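Local coordinates for protein serine protease pet (Escherichia coli, PDB 4OM9) that acts as a secreted autotransporter enterotoxin, its passenger domain joining a probable serine protease domain to a long beta-helix and probably cleaving host alpha-fodrin, at residues A[8-12]-A[560-564]; A[17-21]-A[521-525]; A[722-728]-A[746-750]; A[732-738]-A[751-757]. All blocks are in the same frame, centred on the assembly; numbering follows the deposited sequence.

Contact 1 of 4, residues A[8-12]-A[560-564]; sequences AWARD and TTYKS
Lys-563 lies across one face of the indole of Trp-9, the two side chains meeting at about a right angle. Its chain is extended beyond CG, with CG anti to the carbonyl carbon (chi1 -73°), and this carries successive atoms over both rings: CD stands 3.6 Å from the centroid of the five-membered ring in a CH-pi contact, while NZ sits 3.5 Å from the centroid of the six-membered ring, only 5° off the ring normal, a nearly ideal cation-pi geometry. Ser-564 OG comes in at the indole edge, near its plane, and is hydrogen-bonded to Glu-551. The rotation of the indole is fixed from outside, since NE1 is hydrogen-bonded to Asn-555, and Lys-35 makes a further cation-pi contact with the ring.

Arg-11 reaches over the backbone of the same turn. Its guanidinium has Lys-563 CA over one face, and NH1 comes within 2.9 Å of Tyr-562 O at an angle too poor for a hydrogen bond. NH2 meets the edge of the Tyr-562 ring at CD1, the two planes 42° apart. Between the two backbones a water accepts from Arg-11 N and donates to Lys-563 O at 3.0 Å, tying them together. Asp-12 turns back so that OD2 accepts from Trp-9 N at 3.0 Å, while Asp-12 N bonds to Trp-9 O, at the start of helix 10-17, here docked on the 3-10 turn 561-563.

Contact 2 of 4, residues A[17-21]-A[521-525]; sequences AQNKG and TDHAI
Gln-18, the first residue to leave helical geometry after helix 10-17, begins the contact with its amide. The chain is extended beyond CG (chi2 172°), which brings OE1 to 3.5 Å from the methyl group of Ala-524. The same oxygen lies 2.7 Å from a water that also sits 2.8 Å from Ile-525 O, so this polar end is connected through solvent to the second segment. NE2 turns to the carbonyls of Asp-169 and Leu-171, which hold the amide from its other end.

At Lys-20 the aliphatic part does the touching. CB packs 3.7 Å from Asp-522 O and close to Ala-524 N, and a bend at chi2 (-79°) sends the rest of the chain past the Asp-522 carbonyl. The ammonium and the Asp-522 carboxylate have opposite charges but are not in contact, NZ and OD2 being 4.9 Å apart; Asp-522 OD1 is bonded instead to Ser-625.

Gly-21 then closes the approach. Its N donates to Asp-522 O at 3.0 Å, and its CA, at a residue of positive phi (65°), lies close against the imidazole, 3.7 Å from His-523 CE1, and 3.6 Å from Thr-521 CG2. That ring is held by Asp-15 at ND1 and Asp-575 at NE2. One direct backbone bond and a water link thus join the loop after the N-terminal helix to the loop after strand 514-520, and the two aspartates bonded to His-523 would probably favour a protonated imidazole, with the nearby Arg-11 guanidinium acting the other way.

Contact 3 of 4, residues A[722-728]-A[746-750]; sequences TPSMFYA and QASVT
Tyr-727 has CG anti to its carbonyl carbon (chi1 -55°), and this sets the ring alongside the neighbouring strand, edge toward Ala-747: CE2 meets Ala-747 CB at 4.0 Å, in the plane of the ring, and CD2 meets Val-749 CG2 obliquely. Met-725, bent at both chi2 (82°) and chi3, turns its terminal methyl to the neighbouring strand, so that CE lies 3.6 Å from Ala-747 CA. These side chains lie on the face of the sheet that carries Ala-747 and Val-749. Tyr-727 OH finds its polar partner in Thr-712 O.

The backbones are parallel and in register, Met-725 beside Ala-747 through Ala-728 beside Thr-750, as successive rungs of the right-handed beta-helix that forms the stalk of autotransporter passengers; strands 697-699 and 788-791 continue the stack. Ser-748 N donates to Met-725 O at 3.3 Å, Tyr-727 N to Ser-748 O at 2.9 Å, and Thr-750 N to Tyr-727 O at 2.7 Å. Tyr-727 thereby binds the neighbouring strand through both its N and its O.

On the other face Phe-726 turns its ring edge to Ser-748 CB, and Ser-748 OG is bonded to Ser-789. Before the strands begin, Ser-724 CB packs against Gln-746 CB at 3.5 Å, and Ser-724 OG makes a weak bond to Gln-746 O.

Contact 4 of 4, residues A[732-738]-A[751-757]; sequences YELTEDG and GDIKSEK
Strands 733-735 and 753-755 form one parallel rung-to-rung pair of the beta-helix stalk, with Glu-733 beside Ile-753 and Leu-734 beside Lys-754. Three backbone bonds zip them: Glu-733 N donates to Asp-752 O at 2.8 Å, Lys-754 N to Glu-733 O and Thr-735 N to Lys-754 O, the last in the carbonyl plane. Strands 703-705 and 794-796 flank the pair.

On the face bearing Leu-734 and Lys-754 the two side chains meet through carbon. Lys-754 CG sits between its backbone N and carbonyl carbon (chi1 72°), and the straight chain beyond it lays CE 3.6 Å from Leu-734 CD2. On the other face Glu-733 CG packs against Ile-753 CB at 4.0 Å, while Thr-735 and Ser-755 meet CB to CB at 3.7 Å. Glu-733 OE2, buried, lies 3.2 Å from Gly-751 O, two acceptors together, so the carboxylate may be protonated.

At the start of the pair Asp-752 runs alongside Tyr-732, pointing the same way, with CB over the ring face in a CH-pi contact, 3.6 Å from its centroid. At the far end Ser-755 OG accepts from Lys-757 N at 3.2 Å, an ST turn, and makes a weak bond to Thr-735 O. Lys-757 CB then packs 3.4 Å from Asp-737 O. Both lysines meet the first segment mainly with methylenes, so carbon contacts count for much, and any attraction between Lys-757 and Asp-737 is probably modest.

Contacts 1 and 2, with centres 11 Å apart, share the N-terminal region around helix 10-17 and touch where Arg-11 packs on His-523. Contact 2 is nested inside the loop closed by contact 1; they span about 500 and 550 residues respectively, pinning the start of the chain to loops that emerge from the beta-helix. Contacts 3 and 4 come later, and their segments alternate along the chain: both use strand 747-755, paired first with 725-729 and then with 733-735. Their centres are 19 Å apart, while contact 3 lies about 53 Å from contact 1, centre to centre. Long-range docking thus probably helps hold the protease region on the beta-helix; short-range stacking extends the stalk.

Contact 1 of 4, residues A[8-12]-A[560-564]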
loop_
_atom_site.group_PDB
_atom_site.type_symbol
_atom_site.label_atom_id
_atom_site.label_comp_id
_atom_site.label_asym_id
_atom_site.label_seq_id
_atom_site.Cartn_x
_atom_site.Cartn_y
_atom_site.Cartn_z
ATOM N N ALA A 8 -15.904 -6.967 23.942
ATOM C CA ALA A 8 -15.335 -6.181 22.860
ATOM C C ALA A 8 -14.459 -5.068 23.395
ATOM O O ALA A 8 -14.658 -4.590 24.502
ATOM C CB ALA A 8 -16.439 -5.604 21.996
ATOM N N TRP A 9 -13.493 -4.642 22.599
ATOM C CA TRP A 9 -12.743 -3.442 22.954
ATOM C C TRP A 9 -13.575 -2.182 22.731
ATOM O O TRP A 9 -14.410 -2.113 21.823
ATOM C CB TRP A 9 -11.459 -3.344 22.150
ATOM C CG TRP A 9 -10.327 -4.041 22.754
ATOM C CD1 TRP A 9 -9.284 -3.478 23.425
ATOM C CD2 TRP A 9 -10.084 -5.448 22.733
ATOM N NE1 TRP A 9 -8.413 -4.450 23.834
ATOM C CE2 TRP A 9 -8.877 -5.670 23.412
ATOM C CE3 TRP A 9 -10.778 -6.544 22.204
ATOM C CZ2 TRP A 9 -8.336 -6.943 23.581
ATOM C CZ3 TRP A 9 -10.245 -7.806 22.366
ATOM C CH2 TRP A 9 -9.039 -7.998 23.055
ATOM N N ALA A 10 -13.324 -1.185 23.566
ATOM C CA ALA A 10 -14.053 0.063 23.519
ATOM C C ALA A 10 -13.920 0.700 22.128
ATOM O O ALA A 10 -14.886 1.213 21.569
ATOM C CB ALA A 10 -13.543 1.000 24.615
ATOM N N ARG A 11 -12.718 0.609 21.569
ATOM C CA ARG A 11 -12.381 1.238 20.298
ATOM C C ARG A 11 -13.127 0.558 19.146
ATOM O O ARG A 11 -13.323 1.146 18.064
ATOM C CB ARG A 11 -10.860 1.181 20.095
ATOM C CG ARG A 11 -10.359 1.488 18.706
ATOM C CD ARG A 11 -8.846 1.507 18.686
ATOM N NE ARG A 11 -8.307 0.396 17.915
ATOM C CZ ARG A 11 -7.027 0.287 17.572
ATOM N NH1 ARG A 11 -6.164 1.228 17.926
ATOM N NH2 ARG A 11 -6.610 -0.750 16.861
ATOM N N ASP A 12 -13.571 -0.673 19.394
ATOM C CA ASP A 12 -14.272 -1.438 18.369
ATOM C C ASP A 12 -15.616 -0.815 17.958
ATOM O O ASP A 12 -15.955 -0.786 16.771
ATOM C CB ASP A 12 -14.486 -2.876 18.842
ATOM C CG ASP A 12 -13.190 -3.662 18.909
ATOM O OD1 ASP A 12 -12.241 -3.291 18.184
ATOM O OD2 ASP A 12 -13.123 -4.662 19.666
ATOM N N THR A 560 -1.404 -6.112 22.972
ATOM C CA THR A 560 -2.174 -5.199 22.134
ATOM C C THR A 560 -2.530 -3.885 22.839
ATOM O O THR A 560 -3.673 -3.449 22.788
ATOM C CB THR A 560 -3.494 -5.845 21.639
ATOM O OG1 THR A 560 -4.328 -6.172 22.755
ATOM C CG2 THR A 560 -3.219 -7.097 20.819
ATOM N N THR A 561 -1.556 -3.237 23.465
ATOM C CA THR A 561 -1.793 -1.941 24.101
ATOM C C THR A 561 -2.154 -0.840 23.087
ATOM O O THR A 561 -2.734 0.190 23.448
ATOM C CB THR A 561 -0.564 -1.489 24.923
ATOM O OG1 THR A 561 0.576 -1.353 24.062
ATOM C CG2 THR A 561 -0.247 -2.508 26.015
ATOM N N TYR A 562 -1.829 -1.063 21.817
ATOM C CA TYR A 562 -2.134 -0.091 20.775
ATOM C C TYR A 562 -3.651 0.152 20.574
ATOM O O TYR A 562 -4.050 1.136 19.947
ATOM C CB TYR A 562 -1.494 -0.535 19.458
ATOM C CG TYR A 562 -1.846 -1.940 19.008
ATOM C CD1 TYR A 562 -3.034 -2.197 18.337
ATOM C CD2 TYR A 562 -0.973 -3.006 19.230
ATOM C CE1 TYR A 562 -3.353 -3.476 17.918
ATOM C CE2 TYR A 562 -1.278 -4.278 18.799
ATOM C CZ TYR A 562 -2.472 -4.511 18.148
ATOM O OH TYR A 562 -2.800 -5.789 17.721
ATOM N N LYS A 563 -4.474 -0.736 21.130
ATOM C CA LYS A 563 -5.930 -0.689 20.971
ATOM C C LYS A 563 -6.583 0.314 21.894
ATOM O O LYS A 563 -7.706 0.731 21.659
ATOM C CB LYS A 563 -6.558 -2.065 21.238
ATOM C CG LYS A 563 -6.330 -3.120 20.164
ATOM C CD LYS A 563 -6.994 -4.438 20.569
ATOM C CE LYS A 563 -7.130 -5.397 19.395
ATOM N NZ LYS A 563 -7.941 -6.607 19.745
ATOM N N SER A 564 -5.883 0.704 22.948
ATOM C CA SER A 564 -6.503 1.525 23.978
ATOM C C SER A 564 -5.644 2.732 24.347
ATOM O O SER A 564 -5.853 3.368 25.382
ATOM C CB SER A 564 -6.772 0.673 25.226
ATOM O OG SER A 564 -7.371 -0.577 24.892
HETATM O O HOH W 1 -10.310 -0.032 23.018
#

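Contact 2 of 4, residues A[17-21]-A[521-525]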
loop_
_atom_site.group_PDB
_atom_site.type_symbol
_atom_site.label_atom_id
_atom_site.label_comp_id
_atom_site.label_asym_id
_atom_site.label_seq_id
_atom_site.Cartn_x
_atom_site.Cartn_y
_atom_site.Cartn_z
ATOM N N ALA A 17 -18.423 2.706 13.728
ATOM C CA ALA A 17 -19.266 3.863 13.440
ATOM C C ALA A 17 -18.538 4.811 12.504
ATOM O O ALA A 17 -19.158 5.507 11.724
ATOM C CB ALA A 17 -19.670 4.597 14.725
ATOM N N GLN A 18 -17.212 4.815 12.566
ATOM C CA GLN A 18 -16.462 5.833 11.858
ATOM C C GLN A 18 -15.762 5.228 10.654
ATOM O O GLN A 18 -14.907 5.872 10.033
ATOM C CB GLN A 18 -15.488 6.509 12.832
ATOM C CG GLN A 18 -16.242 7.074 14.052
ATOM C CD GLN A 18 -15.330 7.591 15.130
ATOM O OE1 GLN A 18 -14.241 8.108 14.848
ATOM N NE2 GLN A 18 -15.767 7.466 16.385
ATOM N N ASN A 19 -16.157 3.995 10.319
ATOM C CA ASN A 19 -15.592 3.276 9.177
ATOM C C ASN A 19 -14.052 3.251 9.204
ATOM O O ASN A 19 -13.380 3.511 8.200
ATOM C CB ASN A 19 -16.088 3.885 7.863
ATOM C CG ASN A 19 -17.545 3.560 7.581
ATOM O OD1 ASN A 19 -18.353 4.456 7.347
ATOM N ND2 ASN A 19 -17.886 2.284 7.593
ATOM N N LYS A 20 -13.520 2.919 10.372
ATOM C CA LYS A 20 -12.093 2.812 10.608
ATOM C C LYS A 20 -11.676 1.355 10.817
ATOM O O LYS A 20 -12.510 0.497 11.092
ATOM C CB LYS A 20 -11.713 3.659 11.825
ATOM C CG LYS A 20 -11.996 5.158 11.668
ATOM C CD LYS A 20 -10.906 5.812 10.846
ATOM C CE LYS A 20 -11.232 7.263 10.547
ATOM N NZ LYS A 20 -10.301 7.801 9.515
ATOM N N GLY A 21 -10.378 1.082 10.679
ATOM C CA GLY A 21 -9.826 -0.238 10.948
ATOM C C GLY A 21 -10.328 -1.318 10.016
ATOM O O GLY A 21 -10.132 -1.215 8.806
ATOM N N THR A 521 -2.927 1.326 9.275
ATOM C CA THR A 521 -4.377 1.510 9.186
ATOM C C THR A 521 -4.854 2.482 10.256
ATOM O O THR A 521 -4.468 2.392 11.398
ATOM C CB THR A 521 -5.077 0.155 9.273
ATOM O OG1 THR A 521 -4.785 -0.569 8.069
ATOM C CG2 THR A 521 -6.605 0.309 9.430
ATOM N N ASP A 522 -5.637 3.469 9.866
ATOM C CA ASP A 522 -6.172 4.419 10.849
ATOM C C ASP A 522 -7.286 3.802 11.697
ATOM O O ASP A 522 -8.114 3.041 11.196
ATOM C CB ASP A 522 -6.711 5.685 10.163
ATOM C CG ASP A 522 -5.681 6.359 9.280
ATOM O OD1 ASP A 522 -4.685 6.862 9.831
ATOM O OD2 ASP A 522 -5.871 6.406 8.047
ATOM N N HIS A 523 -7.288 4.131 12.981
ATOM C CA HIS A 523 -8.361 3.741 13.861
ATOM C C HIS A 523 -8.939 4.980 14.508
ATOM O O HIS A 523 -8.335 6.065 14.493
ATOM C CB HIS A 523 -7.885 2.743 14.939
ATOM C CG HIS A 523 -7.368 1.460 14.381
ATOM N ND1 HIS A 523 -8.132 0.310 14.309
ATOM C CD2 HIS A 523 -6.173 1.144 13.815
ATOM C CE1 HIS A 523 -7.431 -0.657 13.759
ATOM N NE2 HIS A 523 -6.237 -0.177 13.441
ATOM N N ALA A 524 -10.134 4.809 15.062
ATOM C CA ALA A 524 -10.782 5.844 15.836
ATOM C C ALA A 524 -10.015 6.027 17.133
ATOM O O ALA A 524 -9.339 5.106 17.612
ATOM C CB ALA A 524 -12.241 5.467 16.123
ATOM N N ILE A 525 -10.125 7.217 17.705
ATOM C CA ILE A 525 -9.629 7.443 19.048
ATOM C C ILE A 525 -10.793 7.925 19.899
ATOM O O ILE A 525 -11.893 8.114 19.395
ATOM C CB ILE A 525 -8.490 8.464 19.069
ATOM C CG1 ILE A 525 -9.018 9.859 18.712
ATOM C CG2 ILE A 525 -7.359 8.032 18.113
ATOM C CD1 ILE A 525 -7.910 10.884 18.559
HETATM O O HOH W 2 -12.416 8.855 16.764
#

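Contact 3 of 4, residues A[722-728]-A[746-750]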
loop_
_atom_site.group_PDB
_atom_site.type_symbol
_atom_site.label_atom_id
_atom_site.label_comp_id
_atom_site.label_asym_id
_atom_site.label_seq_id
_atom_site.Cartn_x
_atom_site.Cartn_y
_atom_site.Cartn_z
ATOM N N THR A 722 14.436 -20.269 -21.013
ATOM C CA THR A 722 15.421 -19.516 -20.232
ATOM C C THR A 722 16.721 -19.218 -20.998
ATOM O O THR A 722 17.402 -20.138 -21.439
ATOM C CB THR A 722 15.816 -20.268 -18.944
ATOM O OG1 THR A 722 16.499 -21.476 -19.293
ATOM C CG2 THR A 722 14.596 -20.605 -18.096
ATOM N N PRO A 723 17.055 -17.928 -21.178
ATOM C CA PRO A 723 18.420 -17.566 -21.580
ATOM C C PRO A 723 19.309 -17.225 -20.378
ATOM O O PRO A 723 18.801 -16.899 -19.303
ATOM C CB PRO A 723 18.205 -16.339 -22.471
ATOM C CG PRO A 723 17.000 -15.702 -21.912
ATOM C CD PRO A 723 16.104 -16.837 -21.456
ATOM N N SER A 724 20.623 -17.291 -20.575
ATOM C CA SER A 724 21.593 -17.190 -19.482
ATOM C C SER A 724 22.095 -15.771 -19.252
ATOM O O SER A 724 21.674 -14.847 -19.945
ATOM C CB SER A 724 22.780 -18.110 -19.763
ATOM O OG SER A 724 24.001 -17.496 -19.390
ATOM N N MET A 725 22.986 -15.601 -18.272
ATOM C CA MET A 725 23.627 -14.304 -18.005
ATOM C C MET A 725 24.817 -14.408 -17.018
ATOM O O MET A 725 25.176 -15.503 -16.591
ATOM C CB MET A 725 22.588 -13.297 -17.493
ATOM C CG MET A 725 21.432 -13.873 -16.687
ATOM S SD MET A 725 21.864 -14.151 -14.970
ATOM C CE MET A 725 22.599 -15.786 -15.032
ATOM N N PHE A 726 25.431 -13.278 -16.664
ATOM C CA PHE A 726 26.645 -13.295 -15.835
ATOM C C PHE A 726 26.513 -12.606 -14.476
ATOM O O PHE A 726 25.725 -11.686 -14.303
ATOM C CB PHE A 726 27.822 -12.626 -16.557
ATOM C CG PHE A 726 27.849 -12.839 -18.040
ATOM C CD1 PHE A 726 27.790 -14.111 -18.581
ATOM C CD2 PHE A 726 27.959 -11.752 -18.898
ATOM C CE1 PHE A 726 27.825 -14.290 -19.947
ATOM C CE2 PHE A 726 27.993 -11.928 -20.264
ATOM C CZ PHE A 726 27.926 -13.196 -20.790
ATOM N N TYR A 727 27.336 -13.036 -13.526
ATOM C CA TYR A 727 27.480 -12.322 -12.264
ATOM C C TYR A 727 28.950 -12.135 -11.929
ATOM O O TYR A 727 29.630 -13.090 -11.553
ATOM C CB TYR A 727 26.793 -13.064 -11.121
ATOM C CG TYR A 727 25.341 -13.367 -11.362
ATOM C CD1 TYR A 727 24.358 -12.417 -11.103
ATOM C CD2 TYR A 727 24.950 -14.611 -11.842
ATOM C CE1 TYR A 727 23.028 -12.695 -11.327
ATOM C CE2 TYR A 727 23.630 -14.904 -12.057
ATOM C CZ TYR A 727 22.669 -13.945 -11.801
ATOM O OH TYR A 727 21.342 -14.245 -12.029
ATOM N N ALA A 728 29.440 -10.908 -12.064
ATOM C CA ALA A 728 30.799 -10.587 -11.653
ATOM C C ALA A 728 30.775 -9.736 -10.390
ATOM O O ALA A 728 29.983 -8.790 -10.278
ATOM C CB ALA A 728 31.543 -9.864 -12.767
ATOM N N GLN A 746 21.768 -21.893 -15.654
ATOM C CA GLN A 746 22.495 -21.089 -16.636
ATOM C C GLN A 746 22.994 -19.780 -16.032
ATOM O O GLN A 746 22.762 -18.691 -16.561
ATOM C CB GLN A 746 21.624 -20.846 -17.869
ATOM C CG GLN A 746 21.490 -22.091 -18.738
ATOM C CD GLN A 746 20.459 -21.947 -19.829
ATOM O OE1 GLN A 746 19.776 -20.931 -19.920
ATOM N NE2 GLN A 746 20.342 -22.966 -20.669
ATOM N N ALA A 747 23.682 -19.921 -14.906
ATOM C CA ALA A 747 24.332 -18.823 -14.222
ATOM C C ALA A 747 25.847 -18.956 -14.334
ATOM O O ALA A 747 26.401 -20.004 -14.024
ATOM C CB ALA A 747 23.915 -18.792 -12.767
ATOM N N SER A 748 26.512 -17.893 -14.768
ATOM C CA SER A 748 27.968 -17.871 -14.818
ATOM C C SER A 748 28.514 -16.853 -13.818
ATOM O O SER A 748 28.388 -15.654 -14.020
ATOM C CB SER A 748 28.450 -17.550 -16.230
ATOM O OG SER A 748 29.858 -17.423 -16.260
ATOM N N VAL A 749 29.120 -17.344 -12.744
ATOM C CA VAL A 749 29.464 -16.516 -11.593
ATOM C C VAL A 749 30.965 -16.335 -11.418
ATOM O O VAL A 749 31.695 -17.301 -11.191
ATOM C CB VAL A 749 28.902 -17.125 -10.297
ATOM C CG1 VAL A 749 29.202 -16.230 -9.105
ATOM C CG2 VAL A 749 27.419 -17.370 -10.439
ATOM N N THR A 750 31.425 -15.090 -11.505
ATOM C CA THR A 750 32.843 -14.791 -11.340
ATOM C C THR A 750 33.051 -14.022 -10.035
ATOM O O THR A 750 32.181 -13.266 -9.609
ATOM C CB THR A 750 33.394 -13.978 -12.552
ATOM O OG1 THR A 750 33.206 -14.727 -13.759
ATOM C CG2 THR A 750 34.880 -13.670 -12.399
#

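Contact 4 of 4, residues A[732-738]-A[751-757]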
loop_
_atom_site.group_PDB
_atom_site.type_symbol
_atom_site.label_atom_id
_atom_site.label_comp_id
_atom_site.label_asym_id
_atom_site.label_seq_id
_atom_site.Cartn_x
_atom_site.Cartn_y
_atom_site.Cartn_z
ATOM N N TYR A 732 34.645 -9.724 -4.730
ATOM C CA TYR A 732 34.229 -11.037 -4.246
ATOM C C TYR A 732 32.904 -10.943 -3.489
ATOM O O TYR A 732 32.364 -9.851 -3.277
ATOM C CB TYR A 732 35.291 -11.693 -3.327
ATOM C CG TYR A 732 36.766 -11.519 -3.689
ATOM C CD1 TYR A 732 37.177 -11.203 -4.982
ATOM C CD2 TYR A 732 37.750 -11.692 -2.716
ATOM C CE1 TYR A 732 38.518 -11.042 -5.289
ATOM C CE2 TYR A 732 39.091 -11.540 -3.017
ATOM C CZ TYR A 732 39.470 -11.213 -4.303
ATOM O OH TYR A 732 40.804 -11.063 -4.604
ATOM N N GLU A 733 32.373 -12.097 -3.099
ATOM C CA GLU A 733 31.235 -12.142 -2.192
ATOM C C GLU A 733 31.648 -12.771 -0.875
ATOM O O GLU A 733 32.519 -13.648 -0.835
ATOM C CB GLU A 733 30.055 -12.900 -2.803
ATOM C CG GLU A 733 30.416 -13.925 -3.834
ATOM C CD GLU A 733 30.076 -13.480 -5.244
ATOM O OE1 GLU A 733 29.078 -12.732 -5.427
ATOM O OE2 GLU A 733 30.819 -13.891 -6.174
ATOM N N LEU A 734 31.024 -12.310 0.202
ATOM C CA LEU A 734 31.366 -12.729 1.554
ATOM C C LEU A 734 30.095 -13.116 2.310
ATOM O O LEU A 734 29.103 -12.387 2.291
ATOM C CB LEU A 734 32.137 -11.610 2.276
ATOM C CG LEU A 734 32.105 -11.403 3.794
ATOM C CD1 LEU A 734 32.542 -12.641 4.533
ATOM C CD2 LEU A 734 32.966 -10.210 4.215
ATOM N N THR A 735 30.124 -14.274 2.963
ATOM C CA THR A 735 28.948 -14.777 3.668
ATOM C C THR A 735 29.110 -14.609 5.187
ATOM O O THR A 735 30.184 -14.853 5.735
ATOM C CB THR A 735 28.681 -16.243 3.302
ATOM O OG1 THR A 735 28.736 -16.392 1.876
ATOM C CG2 THR A 735 27.315 -16.671 3.792
ATOM N N GLU A 736 28.031 -14.194 5.852
ATOM C CA GLU A 736 28.112 -13.588 7.185
ATOM C C GLU A 736 27.366 -14.305 8.313
ATOM O O GLU A 736 27.478 -13.911 9.471
ATOM C CB GLU A 736 27.592 -12.148 7.109
ATOM C CG GLU A 736 28.345 -11.264 6.143
ATOM C CD GLU A 736 29.615 -10.687 6.741
ATOM O OE1 GLU A 736 29.844 -9.470 6.567
ATOM O OE2 GLU A 736 30.393 -11.442 7.376
ATOM N N ASP A 737 26.603 -15.337 7.971
ATOM C CA ASP A 737 25.819 -16.114 8.936
ATOM C C ASP A 737 25.646 -17.541 8.417
ATOM O O ASP A 737 26.178 -17.885 7.368
ATOM C CB ASP A 737 24.437 -15.475 9.167
ATOM C CG ASP A 737 24.464 -14.340 10.185
ATOM O OD1 ASP A 737 25.305 -14.363 11.104
ATOM O OD2 ASP A 737 23.623 -13.425 10.079
ATOM N N GLY A 738 24.879 -18.365 9.127
ATOM C CA GLY A 738 24.433 -19.630 8.564
ATOM C C GLY A 738 23.492 -19.385 7.393
ATOM O O GLY A 738 22.305 -19.682 7.469
ATOM N N GLY A 751 34.194 -14.233 -9.390
ATOM C CA GLY A 751 34.539 -13.501 -8.185
ATOM C C GLY A 751 34.596 -14.414 -6.981
ATOM O O GLY A 751 33.697 -15.233 -6.778
ATOM N N ASP A 752 35.649 -14.267 -6.182
ATOM C CA ASP A 752 35.919 -15.191 -5.080
ATOM C C ASP A 752 34.785 -15.189 -4.066
ATOM O O ASP A 752 34.010 -14.243 -3.991
ATOM C CB ASP A 752 37.237 -14.836 -4.388
ATOM C CG ASP A 752 38.417 -14.821 -5.345
ATOM O OD1 ASP A 752 38.420 -15.613 -6.307
ATOM O OD2 ASP A 752 39.342 -14.011 -5.140
ATOM N N ILE A 753 34.669 -16.263 -3.301
ATOM C CA ILE A 753 33.698 -16.279 -2.220
ATOM C C ILE A 753 34.349 -16.767 -0.934
ATOM O O ILE A 753 34.942 -17.844 -0.881
ATOM C CB ILE A 753 32.462 -17.142 -2.557
ATOM C CG1 ILE A 753 31.703 -17.504 -1.283
ATOM C CG2 ILE A 753 32.859 -18.391 -3.285
ATOM C CD1 ILE A 753 30.393 -18.212 -1.545
ATOM N N LYS A 754 34.247 -15.939 0.097
ATOM C CA LYS A 754 34.855 -16.229 1.374
ATOM C C LYS A 754 33.789 -16.210 2.452
ATOM O O LYS A 754 32.749 -15.572 2.291
ATOM C CB LYS A 754 35.959 -15.223 1.685
ATOM C CG LYS A 754 35.455 -13.857 2.030
ATOM C CD LYS A 754 36.558 -12.963 2.544
ATOM C CE LYS A 754 35.997 -11.584 2.874
ATOM N NZ LYS A 754 36.982 -10.768 3.636
ATOM N N SER A 755 34.051 -16.915 3.546
ATOM C CA SER A 755 33.117 -17.021 4.658
ATOM C C SER A 755 33.751 -17.724 5.838
ATOM O O SER A 755 34.552 -18.638 5.648
ATOM C CB SER A 755 31.864 -17.786 4.241
ATOM O OG SER A 755 31.071 -18.121 5.371
ATOM N N GLU A 756 33.398 -17.321 7.053
ATOM C CA GLU A 756 33.814 -18.084 8.221
ATOM C C GLU A 756 32.643 -18.458 9.121
ATOM O O GLU A 756 32.829 -18.769 10.299
ATOM C CB GLU A 756 34.876 -17.331 9.018
ATOM C CG GLU A 756 34.618 -15.867 9.244
ATOM C CD GLU A 756 35.834 -15.181 9.832
ATOM O OE1 GLU A 756 35.724 -14.008 10.243
ATOM O OE2 GLU A 756 36.906 -15.826 9.884
ATOM N N LYS A 757 31.443 -18.452 8.556
ATOM C CA LYS A 757 30.283 -19.007 9.236
ATOM C C LYS A 757 29.941 -20.377 8.657
ATOM O O LYS A 757 30.549 -20.819 7.679
ATOM C CB LYS A 757 29.084 -18.067 9.109
ATOM C CG LYS A 757 29.323 -16.665 9.649
ATOM C CD LYS A 757 29.537 -16.672 11.155
ATOM C CE LYS A 757 29.298 -15.290 11.757
ATOM N NZ LYS A 757 29.545 -15.290 13.232
#